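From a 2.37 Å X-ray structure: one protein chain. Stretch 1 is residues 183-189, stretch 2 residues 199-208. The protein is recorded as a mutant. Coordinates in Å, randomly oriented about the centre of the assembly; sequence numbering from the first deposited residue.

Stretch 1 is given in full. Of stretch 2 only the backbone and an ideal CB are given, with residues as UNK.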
# COMPACT_ATOMS: atom_id res chain seq x y z
N LEU A 183 12.90 -12.36 25.07
CA LEU A 183 12.41 -11.92 26.39
C LEU A 183 10.90 -12.12 26.50
O LEU A 183 10.14 -11.67 25.64
CB LEU A 183 12.75 -10.44 26.60
CG LEU A 183 12.38 -9.74 27.93
CD1 LEU A 183 13.18 -10.25 29.21
CD2 LEU A 183 12.48 -8.22 27.78
N LEU A 184 10.46 -12.80 27.55
CA LEU A 184 9.05 -13.03 27.77
C LEU A 184 8.77 -12.51 29.16
O LEU A 184 9.32 -13.02 30.11
CB LEU A 184 8.71 -14.52 27.65
CG LEU A 184 8.99 -15.07 26.25
CD1 LEU A 184 8.93 -16.54 26.25
CD2 LEU A 184 7.97 -14.52 25.27
N THR A 185 7.92 -11.49 29.28
CA THR A 185 7.70 -10.85 30.55
C THR A 185 6.24 -10.95 30.94
O THR A 185 5.36 -11.06 30.09
CB THR A 185 8.11 -9.36 30.50
OG1 THR A 185 7.05 -8.55 29.95
CG2 THR A 185 9.37 -9.18 29.68
N THR A 186 5.97 -10.90 32.24
CA THR A 186 4.60 -10.80 32.70
C THR A 186 4.60 -10.07 34.06
O THR A 186 5.64 -10.04 34.74
CB THR A 186 3.92 -12.18 32.76
OG1 THR A 186 2.51 -12.00 32.86
CG2 THR A 186 4.46 -13.03 33.94
N TYR A 187 3.45 -9.52 34.45
CA TYR A 187 3.40 -8.71 35.67
C TYR A 187 2.68 -9.36 36.86
O TYR A 187 1.63 -9.98 36.73
CB TYR A 187 2.93 -7.27 35.35
CG TYR A 187 1.61 -7.18 34.64
CD1 TYR A 187 0.44 -7.20 35.35
CD2 TYR A 187 1.53 -7.07 33.25
CE1 TYR A 187 -0.76 -7.13 34.75
CE2 TYR A 187 0.30 -6.98 32.62
CZ TYR A 187 -0.85 -7.03 33.38
OH TYR A 187 -2.12 -6.97 32.81
N THR A 188 3.27 -9.19 38.04
CA THR A 188 2.89 -9.93 39.24
C THR A 188 2.15 -9.14 40.32
O THR A 188 1.91 -9.66 41.42
CB THR A 188 4.14 -10.49 39.85
OG1 THR A 188 5.10 -9.43 39.95
CG2 THR A 188 4.69 -11.62 38.95
N CYS A 189 1.75 -7.91 39.98
CA CYS A 189 1.21 -6.96 40.94
C CYS A 189 -0.31 -7.03 41.15
O CYS A 189 -0.81 -6.48 42.14
CB CYS A 189 1.59 -5.56 40.48
SG CYS A 189 1.00 -5.19 38.80
N UNK A 199 -3.29 -15.11 34.48
CA UNK A 199 -3.17 -15.92 33.25
C UNK A 199 -1.75 -15.81 32.65
O UNK A 199 -1.15 -16.81 32.26
CB UNK A 199 -4.21 -15.47 32.22
N UNK A 200 -1.20 -14.60 32.62
CA UNK A 200 0.14 -14.40 32.05
C UNK A 200 1.21 -15.06 32.90
O UNK A 200 2.18 -15.65 32.39
CB UNK A 200 0.44 -12.91 31.91
N UNK A 201 1.01 -14.94 34.22
CA UNK A 201 1.92 -15.50 35.19
C UNK A 201 1.93 -17.01 35.01
O UNK A 201 3.00 -17.58 34.86
CB UNK A 201 1.52 -15.11 36.62
N UNK A 202 0.75 -17.66 34.99
CA UNK A 202 0.72 -19.13 34.86
C UNK A 202 1.19 -19.57 33.49
O UNK A 202 1.89 -20.58 33.40
CB UNK A 202 -0.69 -19.67 35.12
N UNK A 203 0.87 -18.81 32.43
CA UNK A 203 1.29 -19.20 31.07
C UNK A 203 2.80 -19.21 30.89
O UNK A 203 3.38 -20.17 30.43
CB UNK A 203 0.67 -18.25 30.04
N UNK A 204 3.43 -18.09 31.22
CA UNK A 204 4.86 -17.91 31.07
C UNK A 204 5.58 -18.98 31.92
O UNK A 204 6.59 -19.53 31.50
CB UNK A 204 5.28 -16.50 31.48
N UNK A 205 5.01 -19.33 33.08
CA UNK A 205 5.60 -20.37 33.91
C UNK A 205 5.70 -21.68 33.13
O UNK A 205 6.78 -22.30 33.05
CB UNK A 205 4.78 -20.57 35.19
N UNK A 206 4.60 -22.06 32.49
CA UNK A 206 4.57 -23.29 31.71
C UNK A 206 5.36 -23.24 30.40
O UNK A 206 5.86 -24.25 29.95
CB UNK A 206 3.11 -23.65 31.40
N UNK A 207 5.49 -22.07 29.79
CA UNK A 207 6.34 -21.94 28.63
C UNK A 207 7.77 -22.19 29.09
O UNK A 207 8.44 -23.01 28.50
CB UNK A 207 6.19 -20.57 27.97
N UNK A 208 8.19 -21.52 30.16
CA UNK A 208 9.54 -21.72 30.75
C UNK A 208 9.77 -23.20 31.08
O UNK A 208 10.81 -23.78 30.74
CB UNK A 208 9.71 -20.87 32.01

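Stretch 2 is a helix throughout, and it runs roughly antiparallel to strand 183-187, at 149° between their directions, with a closest axial approach of 7.4 Å. Alternate strand residues, Leu184 and Thr186, turn their side chains toward it, so stretch 1 offers an aliphatic patch at one end and a threonine hydroxyl and methyl at the other.

At position 199 CA-to-CB points sideways, and no atom of stretch 1 lies within 5.5 Å of the ideal CB. The strand sets no limit, and many helix-compatible residues would serve. The deposited residue is Ser199, whose OG is hydrogen-bonded elsewhere in the structure.

Position 200 is the most constrained. The CA of position 200 is 5.8 Å from Thr186 CA, and its CA-to-CB direction leads toward the strand, so that the ideal CB would sit 2.5 Å from Thr186 OG1, a clash. Helical angles of -67/-40 are open to any ordinary residue; it is the lack of space beside the hydroxyl that calls for glycine. Gly200 is found, and its bare backbone lets Thr186 OG1 come within 3.3 Å of Gly200 C, a close packing contact.

At position 201 the bond points sideways, but the ideal CB is 4.5 Å from Thr186 CG2 and 5.3 Å from Thr188 CG2. Against these two methyls, which lie on the same side of it, a modest apolar group fits well: valine or isoleucine, or threonine through its methyl, with alanine filling less of the space. Val201, with chi1 at t, places its CG2 4.1 Å from Thr186 CG2, 4.2 Å from Thr188 CG2 and 3.7 Å from Tyr187 O, covering the end of the strand and the start of the loop.

Positions 202 and 203 lack any strand atom near their ideal CBs, the first pointing away and the second out of reach. Stretch 1 does not choose between side chains here; Ala202 and Leu203 are present.

Position 204 points toward the strand, its ideal CB 4.3 Å from Thr186 CG2; the CA of position 204 is 7.2 Å from Leu184 CA. A side chain able to extend from the threonine methyl to the leucine would suit, so isoleucine, leucine or methionine are all reasonable. Ile204 adopts m for both chi angles; its CG1 lies 4.2 Å from Thr186 CB, and its CD1 reaches on to 4.0 Å from Leu184 CB.

Position 205 points away, leaving the choice to other surroundings. Thr205 turns its hydroxyl back to its own helix, OG1 donating to Val201 O at 2.9 Å. Position 206 is out of reach of the strand, which places no demand on it; the residue is Phe206.

One turn beyond 204, position 207 again points toward stretch 1, but the nearest atom to its ideal CB is Leu184 CD1 at 5.2 Å. That gap favours a branched or longer apolar residue, such as valine, isoleucine or leucine. Ile207 brings CG2 to 4.2 Å from Leu184 CD1, extending the aliphatic contact. Position 208 points sideways with no atom of stretch 1 within 5.5 Å of its ideal CB, so the strand leaves the choice open; it holds Ala208.

Stretch 2 (199-208) SGVALITFIA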
# COMPACT_ATOMS: atom_id res chain seq x y z
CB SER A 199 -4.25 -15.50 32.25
OG SER A 199 -4.12 -14.14 31.86
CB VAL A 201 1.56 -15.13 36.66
CG1 VAL A 201 2.44 -15.93 37.64
CG2 VAL A 201 1.73 -13.68 36.87
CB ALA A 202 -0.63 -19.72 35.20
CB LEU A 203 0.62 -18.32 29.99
CG LEU A 203 1.18 -18.46 28.56
CD1 LEU A 203 0.74 -19.77 28.07
CD2 LEU A 203 0.75 -17.35 27.60
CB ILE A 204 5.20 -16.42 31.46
CG1 ILE A 204 4.71 -15.48 30.37
CG2 ILE A 204 6.59 -16.15 31.67
CD1 ILE A 204 5.20 -15.81 29.06
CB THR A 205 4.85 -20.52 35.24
OG1 THR A 205 5.04 -19.29 35.97
CG2 THR A 205 5.41 -21.71 36.08
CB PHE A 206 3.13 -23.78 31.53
CG PHE A 206 2.64 -24.57 32.72
CD1 PHE A 206 2.24 -23.92 33.88
CD2 PHE A 206 2.67 -25.95 32.72
CE1 PHE A 206 1.83 -24.64 34.99
CE2 PHE A 206 2.26 -26.67 33.82
CZ PHE A 206 1.82 -26.02 34.95
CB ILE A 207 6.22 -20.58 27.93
CG1 ILE A 207 4.84 -20.51 27.26
CG2 ILE A 207 7.35 -20.41 26.87
CD1 ILE A 207 4.41 -19.11 27.02
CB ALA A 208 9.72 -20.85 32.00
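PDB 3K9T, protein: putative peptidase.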